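Local coordinates for thermostable monoacylglycerol lipase (Bacillus, PDB 4LHE), which hydrolyses monoacylglycerols to glycerol and a free fatty acid, probably through a serine nucleophile as in many enzymes of the alpha/beta hydrolase fold, at residues 79-82 against 83-87; 149-152 against 153-156; 168-171 against 172-176; 238-241 against 242-245. All coordinates share one frame; numbering follows the deposited sequence.

How the interactions relate
Interactions 1, 3 and 4 are turns of single helices, whereas interaction 2 is a bend in a surface loop. Helices 70-87 and 234-247, which hold interactions 1 and 4, both pack on the central sheet, and their segments come within about 10 Å of each other at the nearest atoms. Interactions 2 and 3, about 28 Å apart between centres, belong to the chain inserted between strands 115-119 and 188-193, which probably acts as a cap. The side chains of Glu156 and Met174 both approach the probable catalytic triad of Ser97, Asp196 and His226 but make no contact with it. Interactions 1 and 2 lie on opposite sides of the chain's centre, their own centres about 31 Å apart.

Interaction 1: residues 79-82 against 83-87; sequences EGYG and WLKQR
Tyr81 and Lys85, one helical turn apart, run side by side in the same direction. The lysine chain, extended beyond CG, follows the phenol obliquely, with Lys85 CD 3.7 Å from Tyr81 CZ and Lys85 CE 3.1 Å from Tyr81 OH. With CG opposite its own amide nitrogen (chi1 166°), the tyrosine ring swings to where its hydroxyl hydrogen-bonds Asp112 and its ring stacks with His110; outside the two segments, Lys85 NZ and Asp112 OD1 form a long, weak ion pair. A valine at Tyr81 would probably leave Asp112 without its phenol partner and the lysine methylenes without their aromatic neighbour.

The backbone hydrogen bonds are those of an alpha helix, among them Lys85 N to Tyr81 O at 2.8 Å and Gln86 N to Gly82 O at 3.2 Å. Gly80, buried and without a side chain, takes up little space there.

Farther along, Arg87 and Trp83 meet face on. Arg87 lays one guanidinium face over Trp83, and Trp83 NE1 sits 3.2 Å above the centre of that plane. At the guanidinium edge, Arg87 NH1 gives hydrogen bonds to Trp83 O (2.9 Å) and Gln86 OE1 (3.1 Å), while NE reaches Glu17 in a salt bridge; together these fix the orientation of the guanidinium.

Apolar Leu84 faces strands 21-26, 49-52 and 90-96, as befits a helix packed on the central sheet of the alpha/beta hydrolase fold.

Interaction 2: residues 149-152 against 153-156; sequences LKNP and DVKE
Leu149 and Val154 close the bend with a methyl contact, crossing at about a right angle: both leucine methyls reach the same valine branch, Leu149 CD1 lying 4.0 Å from Val154 CG2. That branch is held between the valine's own backbone N and carbonyl carbon, since CG1 takes the place opposite the carbonyl (chi1 -76°). Val154 CG2 also lies 3.4 Å from Asn151 O and 3.8 Å from Asn151 ND2.

The asparagine supplies the polar grip. Asn151 OD1 accepts a hydrogen bond from Asp153 N at 3.3 Å, long but straight (166° at the hydrogen), with the donor well above the carbonyl plane. This is an Asx turn, and a proline suits its middle position, having no N-H to place and a ring that limits the backbone.

Farther out, the carboxylate of Asp231 receives the backbone N-H groups of Lys150 and Asn151, anchoring the first half of the bend, and Tyr232 touches Asn151 and Pro152. Glu156 OE2 bonds Ser147 OG; its side chain is about 4 Å from a bound sulfate, probably a crystallisation ion.

The loop connects strands 141-143 and 161-163, the two antiparallel strands preceding helix 164-179.

Interaction 3: residues 168-171 against 172-176; sequences LQLA and RLMAQ
Leu170 and Met174 make the apolar contact, one turn apart on helix 164-179. The methionine methyl is set against the branch point of the leucine: Met174 CE is 3.4 Å from Leu170 CG, tighter than usual for two carbons, and 3.5 Å from Leu170 CD1. Met174 reaches it by sending CG opposite its own carbonyl carbon (chi1 -62°) and extending from there. At Met174 an alanine, lacking the thioether and its methyl, would probably leave a gap beside Leu170, Ala122 and Ile125.

The backbone bonds are regular, with Met174 N to Leu170 O at 3.0 Å and Leu173 N to Gln169 O also at 3.0 Å. Leu173, on the buried side, packs on Phe70, Leu102 and Tyr105 of the neighbouring helices.

Among the polar groups, Gln169 and Arg172 lie side by side, their planes 72° apart. Gln169 NE2 comes to the edge of the guanidinium, 3.1 Å from Arg172 NH2; both are donors, so this is no hydrogen bond. Gln169 OE1 accepts Phe70 N, which fixes how the amide is turned.

The helix is therefore amphipathic: Met174, with its flexible thioether, and Leu173 are buried on the inner side, with Leu170 partly so, while Arg172 is exposed, where its charge is likely to be hydrated.

Interaction 4: residues 238-241 against 242-245; sequences IERS and LEFF
Phe245 turns one ring face to the carbonyl of Ser241. Ser241 O stands 3.1 Å above the plane of the Phe245 ring, offset toward its rim, and is 3.1 Å from Phe245 CG; with that CG opposite its own carbonyl carbon (chi1 -57°), the ring is brought over the oxygen. Ser241 O also accepts the hydrogen bond of Phe245 N at 2.7 Å, the donor lying nearly along the C=O axis, so a single carbonyl meets both the amide and the ring. Beyond it, Ser241 CB touches Phe245 CZ at 3.9 Å. A serine suits this buried place because it is small and its OG hydrogen-bonds Ile237 O.

Ile238 and Leu242 run side by side in one direction, Ile238 CG2 meeting Leu242 CD1 at 4.0 Å; together they face helix 37-45.

Arg240 and Glu243 also run alongside each other, their flat ends 26° apart. Their charged atoms stay separated, with Arg240 NE 4.7 Å from Glu243 OE2, and the glutamate's salt bridge goes to Lys247. The attraction between them is thus probably modest.

Phe244 and Phe245 point into the protein, Phe245 meeting Phe92 and Tyr43, and both touching Val117 of strand 115-119. Helix 234-247 thus packs its aromatic face on the central sheet, as the C-terminal helix does in alpha/beta hydrolases.

Interaction 1: residues 79-82 against 83-87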
loop_
_atom_site.group_PDB
_atom_site.type_symbol
_atom_site.label_atom_id
_atom_site.label_comp_id
_atom_site.label_asym_id
_atom_site.label_seq_id
_atom_site.Cartn_x
_atom_site.Cartn_y
_atom_site.Cartn_z
ATOM N N GLU A 79 5.057 -12.446 -4.895
ATOM C CA GLU A 79 5.140 -13.679 -4.103
ATOM C C GLU A 79 3.931 -13.802 -3.178
ATOM O O GLU A 79 3.448 -14.911 -2.911
ATOM C CB GLU A 79 6.446 -13.670 -3.297
ATOM C CG GLU A 79 6.501 -14.612 -2.107
ATOM C CD GLU A 79 7.836 -14.542 -1.364
ATOM O OE1 GLU A 79 8.582 -15.543 -1.381
ATOM O OE2 GLU A 79 8.133 -13.495 -0.754
ATOM N N GLY A 80 3.427 -12.671 -2.691
ATOM C CA GLY A 80 2.191 -12.697 -1.919
ATOM C C GLY A 80 0.972 -13.011 -2.778
ATOM O O GLY A 80 0.077 -13.756 -2.373
ATOM N N TYR A 81 0.931 -12.433 -3.972
ATOM C CA TYR A 81 -0.120 -12.752 -4.926
ATOM C C TYR A 81 -0.065 -14.228 -5.323
ATOM O O TYR A 81 -1.109 -14.904 -5.441
ATOM C CB TYR A 81 0.010 -11.837 -6.145
ATOM C CG TYR A 81 -0.790 -12.274 -7.334
ATOM C CD1 TYR A 81 -2.110 -11.887 -7.482
ATOM C CD2 TYR A 81 -0.209 -13.057 -8.332
ATOM C CE1 TYR A 81 -2.843 -12.281 -8.588
ATOM C CE2 TYR A 81 -0.931 -13.456 -9.441
ATOM C CZ TYR A 81 -2.241 -13.067 -9.563
ATOM O OH TYR A 81 -2.944 -13.471 -10.667
ATOM N N GLY A 82 1.150 -14.740 -5.485
ATOM C CA GLY A 82 1.344 -16.134 -5.842
ATOM C C GLY A 82 0.889 -17.087 -4.750
ATOM O O GLY A 82 0.272 -18.134 -5.029
ATOM N N TRP A 83 1.193 -16.731 -3.505
ATOM C CA TRP A 83 0.724 -17.499 -2.348
ATOM C C TRP A 83 -0.794 -17.568 -2.335
ATOM O O TRP A 83 -1.376 -18.631 -2.094
ATOM C CB TRP A 83 1.243 -16.866 -1.057
ATOM C CG TRP A 83 0.903 -17.627 0.187
ATOM C CD1 TRP A 83 1.617 -18.642 0.747
ATOM C CD2 TRP A 83 -0.237 -17.422 1.026
ATOM N NE1 TRP A 83 0.989 -19.086 1.881
ATOM C CE2 TRP A 83 -0.152 -18.353 2.079
ATOM C CE3 TRP A 83 -1.328 -16.538 0.990
ATOM C CZ2 TRP A 83 -1.115 -18.429 3.095
ATOM C CZ3 TRP A 83 -2.284 -16.615 1.995
ATOM C CH2 TRP A 83 -2.165 -17.554 3.038
ATOM N N LEU A 84 -1.442 -16.437 -2.598
ATOM C CA LEU A 84 -2.906 -16.381 -2.634
ATOM C C LEU A 84 -3.471 -17.181 -3.807
ATOM O O LEU A 84 -4.456 -17.922 -3.657
ATOM C CB LEU A 84 -3.384 -14.935 -2.778
ATOM C CG LEU A 84 -3.582 -14.101 -1.514
ATOM C CD1 LEU A 84 -4.287 -12.780 -1.879
ATOM C CD2 LEU A 84 -4.381 -14.864 -0.502
ATOM N N LYS A 85 -2.847 -17.036 -4.976
ATOM C CA LYS A 85 -3.358 -17.701 -6.180
ATOM C C LYS A 85 -3.347 -19.229 -6.054
ATOM O O LYS A 85 -4.186 -19.920 -6.651
ATOM C CB LYS A 85 -2.575 -17.250 -7.405
ATOM C CG LYS A 85 -3.459 -16.943 -8.589
ATOM C CD LYS A 85 -2.623 -16.784 -9.855
ATOM C CE LYS A 85 -3.505 -16.511 -11.062
ATOM N NZ LYS A 85 -2.730 -16.620 -12.333
ATOM N N GLN A 86 -2.426 -19.758 -5.251
ATOM C CA GLN A 86 -2.404 -21.198 -4.984
ATOM C C GLN A 86 -3.619 -21.631 -4.182
ATOM O O GLN A 86 -4.053 -22.774 -4.274
ATOM C CB GLN A 86 -1.142 -21.595 -4.208
ATOM C CG GLN A 86 0.155 -21.568 -5.014
ATOM C CD GLN A 86 1.379 -21.876 -4.160
ATOM O OE1 GLN A 86 1.742 -21.106 -3.255
ATOM N NE2 GLN A 86 2.020 -23.006 -4.439
ATOM N N ARG A 87 -4.171 -20.712 -3.400
ATOM C CA ARG A 87 -5.124 -21.073 -2.355
ATOM C C ARG A 87 -6.535 -20.554 -2.598
ATOM O O ARG A 87 -7.486 -21.007 -1.961
ATOM C CB ARG A 87 -4.608 -20.572 -0.996
ATOM C CG ARG A 87 -3.280 -21.222 -0.596
ATOM C CD ARG A 87 -2.615 -20.570 0.607
ATOM N NE ARG A 87 -1.496 -21.397 1.072
ATOM C CZ ARG A 87 -0.360 -21.562 0.396
ATOM N NH1 ARG A 87 -0.162 -20.938 -0.762
ATOM N NH2 ARG A 87 0.595 -22.335 0.889
#

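Interaction 2: residues 149-152 against 153-156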
loop_
_atom_site.group_PDB
_atom_site.type_symbol
_atom_site.label_atom_id
_atom_site.label_comp_id
_atom_site.label_asym_id
_atom_site.label_seq_id
_atom_site.Cartn_x
_atom_site.Cartn_y
_atom_site.Cartn_z
ATOM N N LEU A 149 -0.669 11.047 11.097
ATOM C CA LEU A 149 -1.750 10.254 11.688
ATOM C C LEU A 149 -2.465 11.130 12.697
ATOM O O LEU A 149 -1.819 11.772 13.530
ATOM C CB LEU A 149 -1.155 9.053 12.422
ATOM C CG LEU A 149 -1.661 7.636 12.170
ATOM C CD1 LEU A 149 -0.845 6.646 13.020
ATOM C CD2 LEU A 149 -3.123 7.514 12.474
ATOM N N LYS A 150 -3.788 11.171 12.645
ATOM C CA LYS A 150 -4.515 12.064 13.537
ATOM C C LYS A 150 -4.635 11.488 14.952
ATOM O O LYS A 150 -4.199 12.115 15.924
ATOM C CB LYS A 150 -5.895 12.384 12.960
ATOM C CG LYS A 150 -6.543 13.594 13.582
ATOM C CD LYS A 150 -8.045 13.495 13.501
ATOM C CE LYS A 150 -8.637 14.534 12.570
ATOM N NZ LYS A 150 -10.008 14.919 13.036
ATOM N N ASN A 151 -5.235 10.302 15.052
ATOM C CA ASN A 151 -5.355 9.556 16.303
ATOM C C ASN A 151 -3.996 9.375 16.976
ATOM O O ASN A 151 -3.108 8.738 16.422
ATOM C CB ASN A 151 -5.987 8.195 15.991
ATOM C CG ASN A 151 -6.353 7.403 17.229
ATOM O OD1 ASN A 151 -6.213 7.870 18.366
ATOM N ND2 ASN A 151 -6.828 6.179 17.010
ATOM N N PRO A 152 -3.828 9.948 18.183
ATOM C CA PRO A 152 -2.541 9.960 18.880
ATOM C C PRO A 152 -2.291 8.699 19.694
ATOM O O PRO A 152 -1.185 8.536 20.218
ATOM C CB PRO A 152 -2.690 11.152 19.833
ATOM C CG PRO A 152 -4.117 11.105 20.210
ATOM C CD PRO A 152 -4.868 10.631 18.971
ATOM N N ASP A 153 -3.288 7.826 19.811
ATOM C CA ASP A 153 -3.130 6.610 20.620
ATOM C C ASP A 153 -2.652 5.399 19.813
ATOM O O ASP A 153 -2.606 4.279 20.333
ATOM C CB ASP A 153 -4.432 6.244 21.331
ATOM C CG ASP A 153 -4.938 7.359 22.229
ATOM O OD1 ASP A 153 -4.104 8.142 22.740
ATOM O OD2 ASP A 153 -6.170 7.446 22.418
ATOM N N VAL A 154 -2.322 5.618 18.545
ATOM C CA VAL A 154 -1.745 4.558 17.719
ATOM C C VAL A 154 -0.459 5.083 17.116
ATOM O O VAL A 154 -0.161 6.282 17.220
ATOM C CB VAL A 154 -2.696 4.140 16.606
ATOM C CG1 VAL A 154 -3.820 3.280 17.171
ATOM C CG2 VAL A 154 -3.272 5.386 15.916
ATOM N N LYS A 155 0.305 4.208 16.471
ATOM C CA LYS A 155 1.564 4.656 15.893
ATOM C C LYS A 155 2.008 3.776 14.733
ATOM O O LYS A 155 1.572 2.629 14.603
ATOM C CB LYS A 155 2.652 4.714 16.980
ATOM C CG LYS A 155 3.203 3.351 17.377
ATOM C CD LYS A 155 3.704 3.340 18.820
ATOM C CE LYS A 155 4.495 2.062 19.133
ATOM N NZ LYS A 155 3.735 0.830 18.803
ATOM N N GLU A 156 2.858 4.339 13.879
ATOM C CA GLU A 156 3.519 3.599 12.815
ATOM C C GLU A 156 4.805 3.026 13.392
ATOM O O GLU A 156 5.306 3.537 14.396
ATOM C CB GLU A 156 3.893 4.564 11.687
ATOM C CG GLU A 156 3.027 4.502 10.448
ATOM C CD GLU A 156 3.526 5.467 9.378
ATOM O OE1 GLU A 156 3.353 5.167 8.172
ATOM O OE2 GLU A 156 4.094 6.530 9.751
#

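Interaction 3: residues 168-171 against 172-176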
loop_
_atom_site.group_PDB
_atom_site.type_symbol
_atom_site.label_atom_id
_atom_site.label_comp_id
_atom_site.label_asym_id
_atom_site.label_seq_id
_atom_site.Cartn_x
_atom_site.Cartn_y
_atom_site.Cartn_z
ATOM N N LEU A 168 14.433 7.525 -4.994
ATOM C CA LEU A 168 14.615 7.422 -6.436
ATOM C C LEU A 168 13.838 6.220 -6.950
ATOM O O LEU A 168 13.148 6.305 -7.980
ATOM C CB LEU A 168 16.101 7.265 -6.791
ATOM C CG LEU A 168 16.975 8.485 -7.101
ATOM C CD1 LEU A 168 16.155 9.737 -7.360
ATOM C CD2 LEU A 168 18.003 8.728 -6.016
ATOM N N GLN A 169 13.951 5.105 -6.225
ATOM C CA GLN A 169 13.292 3.857 -6.611
ATOM C C GLN A 169 11.780 4.033 -6.608
ATOM O O GLN A 169 11.083 3.574 -7.526
ATOM C CB GLN A 169 13.690 2.726 -5.658
ATOM C CG GLN A 169 15.143 2.282 -5.787
ATOM C CD GLN A 169 15.398 1.464 -7.041
ATOM O OE1 GLN A 169 14.497 0.805 -7.554
ATOM N NE2 GLN A 169 16.638 1.495 -7.537
ATOM N N LEU A 170 11.295 4.710 -5.572
ATOM C CA LEU A 170 9.870 5.013 -5.405
ATOM C C LEU A 170 9.295 5.879 -6.532
ATOM O O LEU A 170 8.154 5.673 -6.972
ATOM C CB LEU A 170 9.657 5.713 -4.066
ATOM C CG LEU A 170 8.228 6.182 -3.809
ATOM C CD1 LEU A 170 7.248 5.005 -3.898
ATOM C CD2 LEU A 170 8.117 6.892 -2.476
ATOM N N ALA A 171 10.079 6.859 -6.982
ATOM C CA ALA A 171 9.659 7.732 -8.076
ATOM C C ALA A 171 9.562 6.932 -9.371
ATOM O O ALA A 171 8.664 7.157 -10.190
ATOM C CB ALA A 171 10.636 8.887 -8.230
ATOM N N ARG A 172 10.491 5.999 -9.560
ATOM C CA ARG A 172 10.468 5.121 -10.729
ATOM C C ARG A 172 9.270 4.174 -10.743
ATOM O O ARG A 172 8.671 3.937 -11.791
ATOM C CB ARG A 172 11.758 4.317 -10.827
ATOM C CG ARG A 172 12.965 5.149 -11.236
ATOM C CD ARG A 172 13.977 4.298 -11.980
ATOM N NE ARG A 172 14.722 3.426 -11.087
ATOM C CZ ARG A 172 15.278 2.277 -11.456
ATOM N NH1 ARG A 172 15.151 1.845 -12.701
ATOM N NH2 ARG A 172 15.948 1.551 -10.569
ATOM N N LEU A 173 8.955 3.612 -9.580
ATOM C CA LEU A 173 7.760 2.787 -9.425
ATOM C C LEU A 173 6.488 3.572 -9.747
ATOM O O LEU A 173 5.607 3.055 -10.433
ATOM C CB LEU A 173 7.692 2.225 -7.999
ATOM C CG LEU A 173 6.458 1.400 -7.631
ATOM C CD1 LEU A 173 6.319 0.256 -8.582
ATOM C CD2 LEU A 173 6.559 0.900 -6.200
ATOM N N MET A 174 6.380 4.806 -9.262
ATOM C CA MET A 174 5.180 5.602 -9.532
ATOM C C MET A 174 5.029 5.895 -11.034
ATOM O O MET A 174 3.912 5.937 -11.559
ATOM C CB MET A 174 5.175 6.903 -8.722
ATOM C CG MET A 174 5.158 6.719 -7.202
ATOM S SD MET A 174 4.963 8.313 -6.391
ATOM C CE MET A 174 5.453 7.949 -4.718
ATOM N N ALA A 175 6.157 6.067 -11.720
ATOM C CA ALA A 175 6.154 6.392 -13.148
ATOM C C ALA A 175 5.653 5.222 -13.971
ATOM O O ALA A 175 4.775 5.382 -14.815
ATOM C CB ALA A 175 7.557 6.800 -13.608
ATOM N N GLN A 176 6.240 4.051 -13.746
ATOM C CA GLN A 176 5.854 2.849 -14.469
ATOM C C GLN A 176 4.399 2.488 -14.140
ATOM O O GLN A 176 3.714 1.869 -14.961
ATOM C CB GLN A 176 6.806 1.689 -14.113
ATOM C CG GLN A 176 7.068 0.688 -15.242
ATOM C CD GLN A 176 7.570 -0.673 -14.740
ATOM O OE1 GLN A 176 6.943 -1.714 -14.988
ATOM N NE2 GLN A 176 8.706 -0.670 -14.044
#

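Interaction 4: residues 238-241 against 242-245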
loop_
_atom_site.group_PDB
_atom_site.type_symbol
_atom_site.label_atom_id
_atom_site.label_comp_id
_atom_site.label_asym_id
_atom_site.label_seq_id
_atom_site.Cartn_x
_atom_site.Cartn_y
_atom_site.Cartn_z
ATOM N N ILE A 238 -12.672 -0.655 6.781
ATOM C CA ILE A 238 -12.907 -2.083 6.895
ATOM C C ILE A 238 -14.319 -2.472 6.417
ATOM O O ILE A 238 -14.479 -3.424 5.650
ATOM C CB ILE A 238 -12.638 -2.577 8.341
ATOM C CG1 ILE A 238 -11.121 -2.647 8.612
ATOM C CG2 ILE A 238 -13.293 -3.933 8.572
ATOM C CD1 ILE A 238 -10.725 -2.723 10.110
ATOM N N GLU A 239 -15.326 -1.730 6.862
ATOM C CA GLU A 239 -16.729 -2.038 6.566
ATOM C C GLU A 239 -17.071 -1.805 5.083
ATOM O O GLU A 239 -17.780 -2.608 4.464
ATOM C CB GLU A 239 -17.636 -1.215 7.513
ATOM C CG GLU A 239 -19.128 -1.206 7.203
ATOM C CD GLU A 239 -19.940 -0.381 8.222
ATOM O OE1 GLU A 239 -19.329 0.379 9.022
ATOM O OE2 GLU A 239 -21.190 -0.504 8.225
ATOM N N ARG A 240 -16.541 -0.729 4.499
ATOM C CA ARG A 240 -16.762 -0.469 3.078
ATOM C C ARG A 240 -16.016 -1.457 2.179
ATOM O O ARG A 240 -16.500 -1.800 1.099
ATOM C CB ARG A 240 -16.383 0.973 2.717
ATOM C CG ARG A 240 -17.369 2.010 3.214
ATOM C CD ARG A 240 -18.608 2.099 2.313
ATOM N NE ARG A 240 -18.932 3.496 2.024
ATOM C CZ ARG A 240 -18.910 4.023 0.807
ATOM N NH1 ARG A 240 -18.599 3.261 -0.237
ATOM N NH2 ARG A 240 -19.199 5.305 0.631
ATOM N N SER A 241 -14.840 -1.905 2.612
ATOM C CA SER A 241 -14.091 -2.880 1.834
ATOM C C SER A 241 -14.792 -4.247 1.830
ATOM O O SER A 241 -14.870 -4.917 0.793
ATOM C CB SER A 241 -12.650 -3.002 2.362
ATOM O OG SER A 241 -11.971 -1.754 2.288
ATOM N N LEU A 242 -15.265 -4.666 2.998
ATOM C CA LEU A 242 -15.992 -5.931 3.146
ATOM C C LEU A 242 -17.222 -5.962 2.248
ATOM O O LEU A 242 -17.525 -6.984 1.631
ATOM C CB LEU A 242 -16.401 -6.114 4.615
ATOM C CG LEU A 242 -15.220 -6.604 5.458
ATOM C CD1 LEU A 242 -15.533 -6.761 6.923
ATOM C CD2 LEU A 242 -14.742 -7.935 4.902
ATOM N N GLU A 243 -17.932 -4.836 2.199
ATOM C CA GLU A 243 -19.084 -4.658 1.319
ATOM C C GLU A 243 -18.621 -4.754 -0.144
ATOM O O GLU A 243 -19.248 -5.448 -0.954
ATOM C CB GLU A 243 -19.742 -3.305 1.634
ATOM C CG GLU A 243 -20.827 -2.854 0.675
ATOM C CD GLU A 243 -21.197 -1.378 0.829
ATOM O OE1 GLU A 243 -21.719 -0.810 -0.153
ATOM O OE2 GLU A 243 -20.978 -0.787 1.917
ATOM N N PHE A 244 -17.504 -4.096 -0.464
ATOM C CA PHE A 244 -16.905 -4.175 -1.800
ATOM C C PHE A 244 -16.551 -5.624 -2.162
ATOM O O PHE A 244 -16.911 -6.105 -3.245
ATOM C CB PHE A 244 -15.674 -3.257 -1.906
ATOM C CG PHE A 244 -14.950 -3.312 -3.251
ATOM C CD1 PHE A 244 -13.779 -4.045 -3.397
ATOM C CD2 PHE A 244 -15.426 -2.600 -4.349
ATOM C CE1 PHE A 244 -13.103 -4.088 -4.606
ATOM C CE2 PHE A 244 -14.754 -2.644 -5.569
ATOM C CZ PHE A 244 -13.586 -3.384 -5.694
ATOM N N PHE A 245 -15.868 -6.322 -1.261
ATOM C CA PHE A 245 -15.485 -7.717 -1.510
ATOM C C PHE A 245 -16.703 -8.630 -1.782
ATOM O O PHE A 245 -16.752 -9.346 -2.796
ATOM C CB PHE A 245 -14.677 -8.287 -0.334
ATOM C CG PHE A 245 -13.418 -7.514 0.007
ATOM C CD1 PHE A 245 -12.720 -6.792 -0.957
ATOM C CD2 PHE A 245 -12.930 -7.535 1.311
ATOM C CE1 PHE A 245 -11.556 -6.102 -0.614
ATOM C CE2 PHE A 245 -11.782 -6.844 1.662
ATOM C CZ PHE A 245 -11.084 -6.138 0.698
#